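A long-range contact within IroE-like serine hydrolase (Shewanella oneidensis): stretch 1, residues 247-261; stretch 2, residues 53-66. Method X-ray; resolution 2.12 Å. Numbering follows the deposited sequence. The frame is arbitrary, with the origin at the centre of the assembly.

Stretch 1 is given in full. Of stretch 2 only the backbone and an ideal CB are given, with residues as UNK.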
# COMPACT_ATOMS: atom_id res chain seq x y z
N HIS A 247 6.35 6.51 12.67
CA HIS A 247 7.11 7.41 11.84
C HIS A 247 7.60 6.71 10.56
O HIS A 247 7.53 7.24 9.43
CB HIS A 247 8.28 7.94 12.66
CG HIS A 247 9.25 8.72 11.86
ND1 HIS A 247 8.91 9.91 11.26
CD2 HIS A 247 10.55 8.51 11.58
CE1 HIS A 247 9.97 10.38 10.63
NE2 HIS A 247 10.98 9.56 10.82
N GLN A 248 8.07 5.50 10.73
CA GLN A 248 8.50 4.73 9.57
C GLN A 248 7.32 4.14 8.74
O GLN A 248 7.31 4.28 7.52
CB GLN A 248 9.57 3.70 9.97
CG GLN A 248 10.96 4.37 10.26
CD GLN A 248 11.59 5.02 9.01
OE1 GLN A 248 11.43 4.55 7.89
NE2 GLN A 248 12.32 6.10 9.22
N SER A 249 6.31 3.55 9.39
CA SER A 249 5.18 2.91 8.63
C SER A 249 4.27 3.87 7.84
O SER A 249 3.53 3.44 6.96
CB SER A 249 4.26 2.08 9.53
OG SER A 249 3.30 2.90 10.20
N VAL A 250 4.31 5.15 8.16
CA VAL A 250 3.38 6.07 7.51
C VAL A 250 3.81 6.45 6.08
O VAL A 250 3.00 7.02 5.35
CB VAL A 250 3.12 7.34 8.36
CG1 VAL A 250 4.26 8.38 8.16
CG2 VAL A 250 1.75 7.94 8.00
N SER A 251 5.03 6.10 5.67
CA SER A 251 5.51 6.43 4.33
C SER A 251 4.58 5.86 3.28
O SER A 251 4.21 6.56 2.31
CB SER A 251 6.97 5.94 4.10
OG SER A 251 7.11 4.51 4.17
N HIS A 252 4.14 4.64 3.52
CA HIS A 252 3.28 3.94 2.55
C HIS A 252 1.84 4.49 2.43
O HIS A 252 1.43 4.87 1.31
CB HIS A 252 3.24 2.47 2.87
CG HIS A 252 2.67 1.62 1.77
ND1 HIS A 252 3.44 1.17 0.71
CD2 HIS A 252 1.43 1.11 1.58
CE1 HIS A 252 2.69 0.43 -0.08
NE2 HIS A 252 1.47 0.36 0.43
N ILE A 253 1.08 4.46 3.54
CA ILE A 253 -0.32 4.94 3.57
C ILE A 253 -0.37 6.44 3.33
O ILE A 253 -1.38 6.97 2.85
CB ILE A 253 -1.11 4.52 4.91
CG1 ILE A 253 -2.63 4.54 4.70
CG2 ILE A 253 -0.72 5.38 6.12
CD1 ILE A 253 -3.18 3.61 3.53
N GLY A 254 0.72 7.14 3.70
CA GLY A 254 0.86 8.59 3.50
C GLY A 254 0.91 8.93 2.01
O GLY A 254 0.26 9.87 1.56
N LEU A 255 1.69 8.16 1.24
CA LEU A 255 1.73 8.30 -0.22
C LEU A 255 0.38 7.82 -0.79
O LEU A 255 -0.20 8.45 -1.66
CB LEU A 255 2.87 7.46 -0.81
CG LEU A 255 3.03 7.42 -2.36
CD1 LEU A 255 3.48 8.78 -2.96
CD2 LEU A 255 4.04 6.28 -2.78
N TYR A 256 -0.12 6.70 -0.30
CA TYR A 256 -1.39 6.21 -0.77
C TYR A 256 -2.45 7.33 -0.76
O TYR A 256 -3.06 7.65 -1.78
CB TYR A 256 -1.84 5.02 0.07
CG TYR A 256 -3.08 4.33 -0.47
CD1 TYR A 256 -4.36 4.79 -0.15
CD2 TYR A 256 -2.97 3.22 -1.30
CE1 TYR A 256 -5.51 4.14 -0.65
CE2 TYR A 256 -4.08 2.60 -1.81
CZ TYR A 256 -5.36 3.05 -1.50
OH TYR A 256 -6.47 2.38 -2.01
N ASP A 257 -2.62 7.98 0.39
CA ASP A 257 -3.66 8.97 0.51
C ASP A 257 -3.28 10.28 -0.11
O ASP A 257 -4.17 11.03 -0.60
CB ASP A 257 -4.00 9.21 1.95
CG ASP A 257 -4.68 8.06 2.58
OD1 ASP A 257 -5.46 7.33 1.88
OD2 ASP A 257 -4.49 7.95 3.82
N GLY A 258 -1.98 10.58 -0.06
CA GLY A 258 -1.47 11.83 -0.61
C GLY A 258 -1.61 11.91 -2.11
O GLY A 258 -2.08 12.90 -2.63
N ILE A 259 -1.23 10.84 -2.80
CA ILE A 259 -1.22 10.79 -4.27
C ILE A 259 -2.62 10.66 -4.83
O ILE A 259 -2.88 11.15 -5.94
CB ILE A 259 -0.29 9.65 -4.82
CG1 ILE A 259 0.28 10.03 -6.19
CG2 ILE A 259 -0.99 8.30 -4.81
CD1 ILE A 259 1.20 11.31 -6.12
N ARG A 260 -3.50 9.99 -4.08
CA ARG A 260 -4.89 9.85 -4.42
C ARG A 260 -5.62 11.19 -4.28
O ARG A 260 -6.49 11.52 -5.08
CB ARG A 260 -5.58 8.73 -3.60
CG ARG A 260 -5.34 7.32 -4.15
CD ARG A 260 -5.84 6.21 -3.24
NE ARG A 260 -7.26 6.36 -2.92
CZ ARG A 260 -8.28 5.91 -3.66
NH1 ARG A 260 -8.08 5.24 -4.79
NH2 ARG A 260 -9.53 6.13 -3.26
N HIS A 261 -5.31 11.93 -3.24
CA HIS A 261 -5.86 13.25 -3.05
C HIS A 261 -5.37 14.22 -4.15
O HIS A 261 -6.15 14.99 -4.71
CB HIS A 261 -5.46 13.78 -1.68
CG HIS A 261 -5.81 15.22 -1.48
ND1 HIS A 261 -7.10 15.63 -1.27
CD2 HIS A 261 -5.05 16.34 -1.49
CE1 HIS A 261 -7.13 16.94 -1.14
NE2 HIS A 261 -5.90 17.40 -1.27
N UNK A 53 15.74 2.91 0.07
CA UNK A 53 14.83 2.30 1.04
C UNK A 53 13.32 2.38 0.71
O UNK A 53 12.58 1.44 1.02
CB UNK A 53 15.07 2.96 2.40
N UNK A 54 12.88 3.46 0.07
CA UNK A 54 11.44 3.69 -0.19
C UNK A 54 10.93 3.40 -1.63
O UNK A 54 9.73 3.23 -1.83
CB UNK A 54 11.13 5.15 0.14
N UNK A 55 11.83 3.31 -2.61
CA UNK A 55 11.41 3.19 -4.01
C UNK A 55 10.55 1.98 -4.32
O UNK A 55 9.49 2.12 -4.92
CB UNK A 55 12.65 3.15 -4.91
N UNK A 56 11.03 0.81 -3.91
CA UNK A 56 10.32 -0.45 -4.15
C UNK A 56 8.82 -0.49 -3.75
O UNK A 56 7.99 -0.82 -4.58
CB UNK A 56 11.05 -1.56 -3.39
N UNK A 57 8.48 -0.16 -2.50
CA UNK A 57 7.07 -0.22 -2.08
C UNK A 57 6.27 0.94 -2.63
O UNK A 57 5.09 0.78 -2.91
CB UNK A 57 6.97 -0.23 -0.55
N UNK A 58 6.90 2.11 -2.77
CA UNK A 58 6.23 3.31 -3.32
C UNK A 58 5.96 3.13 -4.81
O UNK A 58 4.82 3.29 -5.26
CB UNK A 58 7.08 4.56 -3.09
N UNK A 59 7.00 2.79 -5.57
CA UNK A 59 6.82 2.53 -7.00
C UNK A 59 5.76 1.39 -7.28
O UNK A 59 4.92 1.55 -8.17
CB UNK A 59 8.17 2.15 -7.61
N UNK A 60 5.75 0.29 -6.51
CA UNK A 60 4.72 -0.76 -6.73
C UNK A 60 3.29 -0.25 -6.41
O UNK A 60 2.31 -0.61 -7.08
CB UNK A 60 5.03 -1.98 -5.86
N UNK A 61 3.17 0.60 -5.40
CA UNK A 61 1.88 1.18 -5.05
C UNK A 61 1.46 2.12 -6.19
O UNK A 61 0.37 2.00 -6.74
CB UNK A 61 1.95 1.92 -3.71
N UNK A 62 2.35 3.02 -6.59
CA UNK A 62 2.04 3.97 -7.66
C UNK A 62 1.59 3.31 -8.99
O UNK A 62 0.59 3.74 -9.59
CB UNK A 62 3.27 4.84 -7.92
N UNK A 63 2.33 2.31 -9.43
CA UNK A 63 1.96 1.55 -10.62
C UNK A 63 0.65 0.80 -10.39
O UNK A 63 -0.14 0.69 -11.28
CB UNK A 63 3.07 0.57 -11.00
N UNK A 64 0.43 0.26 -9.19
CA UNK A 64 -0.82 -0.44 -8.88
C UNK A 64 -2.02 0.53 -8.98
O UNK A 64 -2.99 0.25 -9.64
CB UNK A 64 -0.75 -1.06 -7.48
N UNK A 65 -1.90 1.69 -8.36
CA UNK A 65 -2.98 2.68 -8.38
C UNK A 65 -3.35 3.21 -9.77
O UNK A 65 -4.42 3.81 -9.92
CB UNK A 65 -2.59 3.86 -7.49
N UNK A 66 -2.51 3.00 -10.78
CA UNK A 66 -2.81 3.49 -12.15
C UNK A 66 -2.93 2.40 -13.21
O UNK A 66 -2.84 2.69 -14.39
CB UNK A 66 -1.72 4.47 -12.59

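The two helices run in roughly the same direction, at 33° to each other with axes 10.1 Å apart at closest approach, so stretch 1 meets one side of stretch 2, polar at the start and apolar further on. Position 53 is out of reach and unconstrained; it is Asp53.

At 54, CA-to-CB points toward stretch 1, but no atom of stretch 1 lies within 5.5 Å of the ideal CB. The gap asks for a long side chain, and the hydroxyl of Ser251 and amide of Gln248 favour a polar end. Gln54 fits: Ser251 OG donates to Gln54 OE1 at 3.0 Å, while water 1 accepts from Gln54 NE2 (2.6 Å) and donates to Gln248 O (3.1 Å) and Gln248 OE1 (2.7 Å).

Positions 55 and 56, out of reach, are Phe55 and Asp56.

Position 57 points toward stretch 1, its ideal CB 4.0 Å from His252 ND1. A polar side chain able to pair with that nitrogen would suit, such as Asn, Ser or His. His57 forms a hydrogen bond between His57 ND1 and His252 ND1 (2.7 Å), in which either could be the donor; the rings meet rim to rim. His57 NE2 donates to Gln54 OE1 at 2.6 Å.

At 58 the bond points sideways, yet the ideal CB is 3.5 Å from Leu255 CD2, which favours a flexible apolar chain. The residue is Met58, as selenomethionine: its CG lies 3.5 Å from Leu255 CD2, and its CE extends to 3.7 Å from Ser251 O.

Position 59 points away and 60 sideways, with nothing nearby; they are Ala59 and Ser60.

Position 61 points toward stretch 1, between the His252 ring and Leu255, with Tyr256 beyond: a place for Leu, Ile or Met. Leu61 sets CD2 over the His252 ring face, 4.0 Å from its centroid, a CH-pi contact, while Leu61 CD1 reaches the edge of Tyr256 at CD2 (3.5 Å).

Position 62 points sideways, but Leu255 and Ile259 would reward a branched apolar chain. Leu62 CG lies 4.0 Å from Leu255 CD2, and Leu62 CD2 is 3.7 Å from Ile259 CG1.

Position 63, out of reach, is Gln63; 64 points toward stretch 1 but finds no close neighbour, and Phe64 makes no contact.

At 65, facing Ile259 with Tyr256 nearby, an extended apolar residue is expected. Leu65 CD1 packs on Ile259 CG2 (3.7 Å), and Leu65 CD2 on Tyr256 CE2 (3.8 Å). Position 66, out of reach, is Ser66.

Stretch 2 53-66: DQFDHMASLLQFLS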
# COMPACT_ATOMS: atom_id res chain seq x y z
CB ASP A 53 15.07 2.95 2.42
CG ASP A 53 16.44 2.63 3.00
OD1 ASP A 53 17.09 1.68 2.54
OD2 ASP A 53 16.89 3.31 3.93
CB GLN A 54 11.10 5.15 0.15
CG GLN A 54 11.44 5.62 1.60
CD GLN A 54 10.55 5.01 2.66
OE1 GLN A 54 9.48 4.47 2.38
NE2 GLN A 54 11.01 5.07 3.90
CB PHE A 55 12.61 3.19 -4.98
CG PHE A 55 12.19 3.15 -6.43
CD1 PHE A 55 11.83 4.34 -7.07
CD2 PHE A 55 12.11 1.96 -7.11
CE1 PHE A 55 11.42 4.34 -8.40
CE2 PHE A 55 11.70 1.94 -8.45
CZ PHE A 55 11.36 3.14 -9.09
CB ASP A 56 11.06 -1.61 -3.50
CG ASP A 56 12.30 -2.04 -4.28
OD1 ASP A 56 12.82 -1.30 -5.15
OD2 ASP A 56 12.72 -3.20 -4.03
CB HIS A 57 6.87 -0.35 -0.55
CG HIS A 57 7.09 0.93 0.21
ND1 HIS A 57 6.06 1.75 0.61
CD2 HIS A 57 8.23 1.50 0.68
CE1 HIS A 57 6.55 2.80 1.25
NE2 HIS A 57 7.87 2.67 1.31
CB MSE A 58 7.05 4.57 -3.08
CG MSE A 58 7.08 5.04 -1.63
SE MSE A 58 7.87 6.75 -1.44
CE MSE A 58 7.42 7.03 0.45
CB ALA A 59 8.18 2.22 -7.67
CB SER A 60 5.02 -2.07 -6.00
OG SER A 60 5.07 -1.93 -4.59
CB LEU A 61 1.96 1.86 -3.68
CG LEU A 61 0.74 2.70 -3.28
CD1 LEU A 61 -0.52 1.79 -3.28
CD2 LEU A 61 0.97 3.46 -1.96
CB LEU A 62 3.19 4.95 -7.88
CG LEU A 62 3.39 5.96 -6.75
CD1 LEU A 62 4.70 6.66 -6.93
CD2 LEU A 62 2.26 6.96 -6.69
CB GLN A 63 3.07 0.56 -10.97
CG GLN A 63 4.36 1.22 -11.53
CD GLN A 63 4.35 1.44 -13.05
OE1 GLN A 63 3.78 0.64 -13.83
NE2 GLN A 63 5.03 2.51 -13.50
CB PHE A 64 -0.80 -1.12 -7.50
CG PHE A 64 -2.13 -1.72 -7.09
CD1 PHE A 64 -2.47 -3.01 -7.43
CD2 PHE A 64 -3.04 -0.96 -6.35
CE1 PHE A 64 -3.68 -3.54 -7.07
CE2 PHE A 64 -4.26 -1.47 -5.99
CZ PHE A 64 -4.57 -2.78 -6.34
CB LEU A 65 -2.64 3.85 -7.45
CG LEU A 65 -2.72 3.66 -5.93
CD1 LEU A 65 -2.18 4.85 -5.22
CD2 LEU A 65 -4.14 3.46 -5.54
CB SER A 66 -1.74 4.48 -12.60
OG SER A 66 -0.47 3.88 -12.50
O HOH W 1 9.81 3.79 5.84
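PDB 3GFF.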